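Local coordinates for G protein coupled receptor (Arabidopsis thaliana, PDB 3T33), which is a zinc-binding LanC-like protein that may play a role in abscisic acid signaling, at residues Ser42-Tyr45 against Lys46-Ser49; Asn306-Glu309 against Phe310-Ala314; Cys33-Ser36 against Leu37-Leu40. All coordinates share one frame; numbering follows the deposited sequence.

Interaction 1: residues Ser42-Tyr45 against Lys46-Ser49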
loop_
_atom_site.group_PDB
_atom_site.type_symbol
_atom_site.label_atom_id
_atom_site.label_comp_id
_atom_site.label_asym_id
_atom_site.label_seq_id
_atom_site.Cartn_x
_atom_site.Cartn_y
_atom_site.Cartn_z
ATOM N N SER A 42 16.621 5.527 19.099
ATOM C CA SER A 42 17.626 6.596 19.254
ATOM C C SER A 42 18.628 6.601 18.098
ATOM O O SER A 42 19.215 7.626 17.782
ATOM C CB SER A 42 18.405 6.435 20.582
ATOM O OG SER A 42 17.551 6.299 21.719
ATOM N N LEU A 43 18.841 5.434 17.503
ATOM C CA LEU A 43 19.764 5.231 16.390
ATOM C C LEU A 43 19.673 6.327 15.285
ATOM O O LEU A 43 18.560 6.740 14.885
ATOM C CB LEU A 43 19.457 3.883 15.810
ATOM C CG LEU A 43 20.500 2.792 15.641
ATOM C CD1 LEU A 43 21.469 2.638 16.835
ATOM C CD2 LEU A 43 19.781 1.459 15.366
ATOM N N PRO A 44 20.848 6.858 14.849
ATOM C CA PRO A 44 20.762 7.750 13.711
ATOM C C PRO A 44 20.344 6.957 12.418
ATOM O O PRO A 44 20.634 5.762 12.259
ATOM C CB PRO A 44 22.166 8.364 13.623
ATOM C CG PRO A 44 23.040 7.461 14.323
ATOM C CD PRO A 44 22.251 6.570 15.219
ATOM N N TYR A 45 19.654 7.650 11.534
ATOM C CA TYR A 45 18.985 7.017 10.429
ATOM C C TYR A 45 19.877 6.140 9.553
ATOM O O TYR A 45 19.484 5.056 9.176
ATOM C CB TYR A 45 18.200 8.017 9.614
ATOM C CG TYR A 45 17.063 7.306 8.921
ATOM C CD1 TYR A 45 17.175 6.869 7.594
ATOM C CD2 TYR A 45 15.885 7.002 9.616
ATOM C CE1 TYR A 45 16.111 6.175 6.982
ATOM C CE2 TYR A 45 14.851 6.294 9.011
ATOM C CZ TYR A 45 14.975 5.908 7.708
ATOM O OH TYR A 45 13.930 5.251 7.165
ATOM N N LYS A 46 21.086 6.599 9.282
ATOM C CA LYS A 46 22.016 5.893 8.439
ATOM C C LYS A 46 22.207 4.477 8.896
ATOM O O LYS A 46 21.945 3.579 8.101
ATOM C CB LYS A 46 23.346 6.621 8.313
ATOM C CG LYS A 46 23.142 8.166 8.400
ATOM C CD LYS A 46 22.816 8.725 9.831
ATOM C CE LYS A 46 22.529 10.232 9.807
ATOM N NZ LYS A 46 21.066 10.502 9.569
ATOM N N SER A 47 22.589 4.248 10.159
ATOM C CA SER A 47 22.738 2.874 10.656
ATOM C C SER A 47 21.413 2.167 11.023
ATOM O O SER A 47 21.326 0.921 10.989
ATOM C CB SER A 47 23.720 2.798 11.833
ATOM O OG SER A 47 23.264 3.682 12.817
ATOM N N PHE A 48 20.398 2.941 11.389
ATOM C CA PHE A 48 19.091 2.342 11.605
ATOM C C PHE A 48 18.602 1.704 10.285
ATOM O O PHE A 48 18.242 0.558 10.265
ATOM C CB PHE A 48 18.109 3.400 12.068
ATOM C CG PHE A 48 16.699 2.948 12.093
ATOM C CD1 PHE A 48 16.234 2.179 13.144
ATOM C CD2 PHE A 48 15.837 3.275 11.062
ATOM C CE1 PHE A 48 14.899 1.737 13.181
ATOM C CE2 PHE A 48 14.480 2.860 11.099
ATOM C CZ PHE A 48 14.019 2.081 12.164
ATOM N N SER A 49 18.664 2.442 9.193
ATOM C CA SER A 49 18.195 1.912 7.895
ATOM C C SER A 49 19.084 0.760 7.394
ATOM O O SER A 49 18.572 -0.225 6.941
ATOM C CB SER A 49 18.043 2.996 6.839
ATOM O OG SER A 49 19.294 3.567 6.650
#
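Tyr45 and Phe48 bring their rings together at a slant, the planes inclined by 48°. The nearest carbons are Tyr45 CE2 and Phe48 CD2, 3.8 Å apart. Their spacing of three residues puts both on one side of the helix, and similar first torsions, with CG opposite the backbone N (chi1 -154° for Tyr45, 170° for Phe48), let the rings meet at these atoms. The other CE carbon of the tyrosine, CE1, lies 3.7 Å from Ser49 CB. Its hydroxyl leaves the segment and bonds to Met402 O. Leu43, in the preceding bend, reaches across the phenylalanine at about a right angle, its CD2 coming 3.9 Å from Phe48 CA and lying near the plane of the ring, at its edge. Phe48 N bonds to Pro44 O at 3.0 Å, and Ser49 N to Tyr45 O at 2.7 Å. Ser47 OG adds a weak bond to Pro44 O. Lys360 approaches the Phe48 ring as a cation-pi partner and also bonds to Leu43 O. This is a helix-to-helix connection with a proline at the N-cap: helix 36-42 ends, Pro44 takes the N-cap position, and helix 45-69 starts with its aromatic residues against helix 353-375.

Interaction 2: residues Asn306-Glu309 against Phe310-Ala314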
loop_
_atom_site.group_PDB
_atom_site.type_symbol
_atom_site.label_atom_id
_atom_site.label_comp_id
_atom_site.label_asym_id
_atom_site.label_seq_id
_atom_site.Cartn_x
_atom_site.Cartn_y
_atom_site.Cartn_z
ATOM N N ASN A 306 -3.838 20.910 -2.578
ATOM C CA ASN A 306 -3.284 21.872 -1.627
ATOM C C ASN A 306 -4.332 22.633 -0.828
ATOM O O ASN A 306 -4.465 23.838 -0.918
ATOM C CB ASN A 306 -2.280 22.832 -2.266
ATOM C CG ASN A 306 -1.267 23.335 -1.242
ATOM O OD1 ASN A 306 -1.237 22.826 -0.105
ATOM N ND2 ASN A 306 -0.445 24.322 -1.621
ATOM N N THR A 307 -5.061 21.907 -0.020
ATOM C CA THR A 307 -6.169 22.483 0.674
ATOM C C THR A 307 -5.863 22.285 2.124
ATOM O O THR A 307 -5.332 21.235 2.498
ATOM C CB THR A 307 -7.422 21.697 0.275
ATOM O OG1 THR A 307 -7.847 22.151 -1.015
ATOM C CG2 THR A 307 -8.524 21.902 1.216
ATOM N N LYS A 308 -6.201 23.275 2.941
ATOM C CA LYS A 308 -6.058 23.165 4.375
ATOM C C LYS A 308 -6.840 21.984 4.867
ATOM O O LYS A 308 -6.340 21.199 5.684
ATOM C CB LYS A 308 -6.581 24.416 5.068
ATOM C CG LYS A 308 -6.723 24.275 6.588
ATOM C CD LYS A 308 -5.570 24.968 7.314
ATOM C CE LYS A 308 -5.966 26.395 7.714
ATOM N NZ LYS A 308 -7.063 26.371 8.751
ATOM N N GLU A 309 -8.077 21.872 4.392
ATOM C CA GLU A 309 -8.976 20.805 4.838
ATOM C C GLU A 309 -8.320 19.416 4.759
ATOM O O GLU A 309 -8.533 18.600 5.644
ATOM C CB GLU A 309 -10.264 20.793 4.010
ATOM C CG GLU A 309 -11.322 19.758 4.513
ATOM C CD GLU A 309 -12.515 19.588 3.563
ATOM O OE1 GLU A 309 -12.449 20.093 2.414
ATOM O OE2 GLU A 309 -13.512 18.939 3.979
ATOM N N PHE A 310 -7.554 19.179 3.685
ATOM C CA PHE A 310 -7.031 17.862 3.328
ATOM C C PHE A 310 -5.767 17.627 4.120
ATOM O O PHE A 310 -5.694 16.636 4.825
ATOM C CB PHE A 310 -6.756 17.725 1.794
ATOM C CG PHE A 310 -8.025 17.653 0.921
ATOM C CD1 PHE A 310 -9.225 17.143 1.421
ATOM C CD2 PHE A 310 -7.991 18.083 -0.401
ATOM C CE1 PHE A 310 -10.387 17.099 0.644
ATOM C CE2 PHE A 310 -9.130 18.029 -1.192
ATOM C CZ PHE A 310 -10.344 17.530 -0.655
ATOM N N VAL A 311 -4.814 18.571 4.047
ATOM C CA VAL A 311 -3.612 18.567 4.880
ATOM C C VAL A 311 -3.952 18.203 6.338
ATOM O O VAL A 311 -3.415 17.238 6.905
ATOM C CB VAL A 311 -2.905 19.953 4.860
ATOM C CG1 VAL A 311 -1.615 19.927 5.663
ATOM C CG2 VAL A 311 -2.568 20.359 3.484
ATOM N N GLU A 312 -4.895 18.931 6.927
ATOM C CA GLU A 312 -5.159 18.777 8.339
ATOM C C GLU A 312 -5.856 17.475 8.614
ATOM O O GLU A 312 -5.584 16.819 9.635
ATOM C CB GLU A 312 -5.983 19.966 8.895
ATOM C CG GLU A 312 -5.165 21.285 9.084
ATOM C CD GLU A 312 -5.980 22.392 9.811
ATOM O OE1 GLU A 312 -7.224 22.214 9.987
ATOM O OE2 GLU A 312 -5.370 23.432 10.217
ATOM N N ALA A 313 -6.757 17.108 7.700
ATOM C CA ALA A 313 -7.482 15.856 7.818
ATOM C C ALA A 313 -6.521 14.650 7.740
ATOM O O ALA A 313 -6.650 13.690 8.511
ATOM C CB ALA A 313 -8.565 15.769 6.756
ATOM N N ALA A 314 -5.557 14.733 6.813
ATOM C CA ALA A 314 -4.480 13.721 6.694
ATOM C C ALA A 314 -3.714 13.605 8.001
ATOM O O ALA A 314 -3.490 12.489 8.472
ATOM C CB ALA A 314 -3.506 14.063 5.560
#
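Thr307 O accepts two backbone N-H groups at the start of the helix, and they differ sharply. Val311 N donates nearly straight, at 3.1 Å from Thr307 O with an N-H...O angle of 163°, whereas Phe310 N, 3.3 Å from the same Thr307 O, comes from well above the carbonyl plane, and its N-H...O angle is a bent 137°. The next carbonyls are taken in i to i+4 fashion: Glu312 N bonds to Lys308 O at 3.0 Å, and Ala313 N to Glu309 O at 3.1 Å. Thr307 holds the N-cap position, yet its side chain makes no capping bond. Instead CB sits 3.7 Å from Phe310 CD2, and the CG2 methyl lies over one face of that ring, toward its rim. Bends at chi2, chi3 and chi4 of Lys308 lay its CD alongside the carboxylate, 3.3 Å from Glu312 OE2, while NZ makes only a long salt bridge, 3.7 Å, to that oxygen. Glu309 OE1 has a weak bond to Ser261 OG. Helix 308-324 follows helix 291-305; Phe310 is packed on Leu298, Ala301 and Tyr305 of that helix and on Leu260 and Ile264 of helix 250-265, with Ala313 touching Leu298 and Ile264.

Interaction 3: residues Cys33-Ser36 against Leu37-Leu40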
loop_
_atom_site.group_PDB
_atom_site.type_symbol
_atom_site.label_atom_id
_atom_site.label_comp_id
_atom_site.label_asym_id
_atom_site.label_seq_id
_atom_site.Cartn_x
_atom_site.Cartn_y
_atom_site.Cartn_z
ATOM N N CYS A 33 14.549 4.487 31.014
ATOM C CA CYS A 33 14.615 3.063 30.731
ATOM C C CYS A 33 15.253 2.863 29.331
ATOM O O CYS A 33 14.878 3.536 28.384
ATOM C CB CYS A 33 13.215 2.405 30.949
ATOM S SG CYS A 33 12.968 0.597 30.440
ATOM N N LYS A 34 16.250 1.984 29.231
ATOM C CA LYS A 34 16.912 1.721 27.941
ATOM C C LYS A 34 16.965 0.237 27.567
ATOM O O LYS A 34 17.921 -0.454 27.891
ATOM C CB LYS A 34 18.348 2.250 27.900
ATOM C CG LYS A 34 18.555 3.767 28.107
ATOM C CD LYS A 34 19.991 3.983 28.702
ATOM C CE LYS A 34 19.985 4.406 30.183
ATOM N NZ LYS A 34 19.716 5.870 30.288
ATOM N N ASP A 35 15.946 -0.232 26.847
ATOM C CA ASP A 35 15.905 -1.612 26.354
ATOM C C ASP A 35 16.464 -1.704 24.931
ATOM O O ASP A 35 17.188 -0.811 24.491
ATOM C CB ASP A 35 14.477 -2.156 26.396
ATOM C CG ASP A 35 13.494 -1.270 25.657
ATOM O OD1 ASP A 35 13.930 -0.505 24.771
ATOM O OD2 ASP A 35 12.285 -1.337 25.962
ATOM N N SER A 36 16.134 -2.776 24.210
ATOM C CA SER A 36 16.629 -2.927 22.843
ATOM C C SER A 36 15.806 -2.060 21.875
ATOM O O SER A 36 16.341 -1.435 20.994
ATOM C CB SER A 36 16.643 -4.403 22.446
ATOM O OG SER A 36 15.344 -4.944 22.573
ATOM N N LEU A 37 14.504 -1.996 22.105
ATOM C CA LEU A 37 13.606 -1.124 21.389
ATOM C C LEU A 37 13.983 0.382 21.453
ATOM O O LEU A 37 14.029 1.052 20.409
ATOM C CB LEU A 37 12.191 -1.354 21.891
ATOM C CG LEU A 37 10.990 -0.967 20.988
ATOM C CD1 LEU A 37 10.163 0.134 21.511
ATOM C CD2 LEU A 37 11.318 -0.765 19.459
ATOM N N THR A 38 14.268 0.906 22.658
ATOM C CA THR A 38 14.549 2.325 22.793
ATOM C C THR A 38 15.864 2.609 22.136
ATOM O O THR A 38 16.061 3.670 21.605
ATOM C CB THR A 38 14.597 2.802 24.305
ATOM O OG1 THR A 38 15.428 1.886 25.033
ATOM C CG2 THR A 38 13.189 2.792 24.937
ATOM N N LYS A 39 16.792 1.667 22.192
ATOM C CA LYS A 39 18.088 1.889 21.561
ATOM C C LYS A 39 17.927 2.000 20.038
ATOM O O LYS A 39 18.495 2.895 19.424
ATOM C CB LYS A 39 19.083 0.794 21.973
ATOM C CG LYS A 39 19.356 0.885 23.520
ATOM C CD LYS A 39 20.488 -0.043 24.002
ATOM C CE LYS A 39 20.727 0.078 25.533
ATOM N NZ LYS A 39 22.187 -0.085 25.925
ATOM N N LEU A 40 17.131 1.118 19.441
ATOM C CA LEU A 40 16.766 1.251 18.026
ATOM C C LEU A 40 16.207 2.660 17.725
ATOM O O LEU A 40 16.614 3.318 16.768
ATOM C CB LEU A 40 15.710 0.199 17.644
ATOM C CG LEU A 40 16.145 -1.248 17.523
ATOM C CD1 LEU A 40 14.955 -2.207 17.298
ATOM C CD2 LEU A 40 17.005 -1.257 16.308
#
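An aspartate N-cap opens helix 36-42, and the carboxylate of Asp35 carries it. One oxygen, OD1, does the work: it takes the backbone N-H of Thr38 at 2.6 Å (N to OD1), along a nearly straight line of 165°, and the hydroxyl of the same threonine at 2.8 Å (OG1 to OD1). The two donors arrive differently. The amide meets OD1 nearly along its C-O axis, while the hydroxyl stands above the carboxylate plane, 48° out of it. Two bonds to one oxygen should hold the carboxylate in a fixed rotation. The aspartate is placed for this by its first torsion, chi1 54°, which sets CG between the backbone N and the carbonyl carbon and turns the group forward over the first turn. Thr38 adopts a similar torsion, bringing OG1 back to the cap, and the two side chains cross at about a right angle.

This is a side-chain N-cap, the aspartate at the N-cap position accepting from the N3 amide, an N-H that has no preceding turn to bond to. The negative carboxylate also lies at the N-terminal end of the helix, where it would be expected to interact favourably with the helix dipole. Farther along, Leu40 N bonds to Ser36 O at 3.1 Å, while Lys39 N makes only a weak bond to Asp35 O. The lysine's aliphatic chain runs past the loop, its CE reaching 3.7 Å from Lys34 O. Leu37 lies alongside the aspartate and points the same way, its CB 3.5 Å from Asp35 OD1. Leu37 and Leu40 face helix 353-375, with Leu37 touching Ser364 and Leu40 touching Leu367; from that helix Asp368 also accepts a hydrogen bond from Ser36 OG.

How the interactions relate
Along the chain the order is interaction 3, then interaction 1, then interaction 2. The first two are neighbours, with centres about 13 Å apart: interaction 3 starts helix 36-42 and interaction 1 leads out of it into helix 45-69, and they touch where Phe48 CD1 packs 3.8 Å from Leu40 O. Thr38 O also accepts a bond from Ser42 OG. Together they mount the N-terminal helices on helix 353-375. Interaction 2 opens helix 308-324, its centre about 30 Å from that of interaction 1 and about 35 Å from that of interaction 3, and joins neighbouring helices of the LanC-like domain. All three are helix starts in a protein with no strand, away from the zinc site.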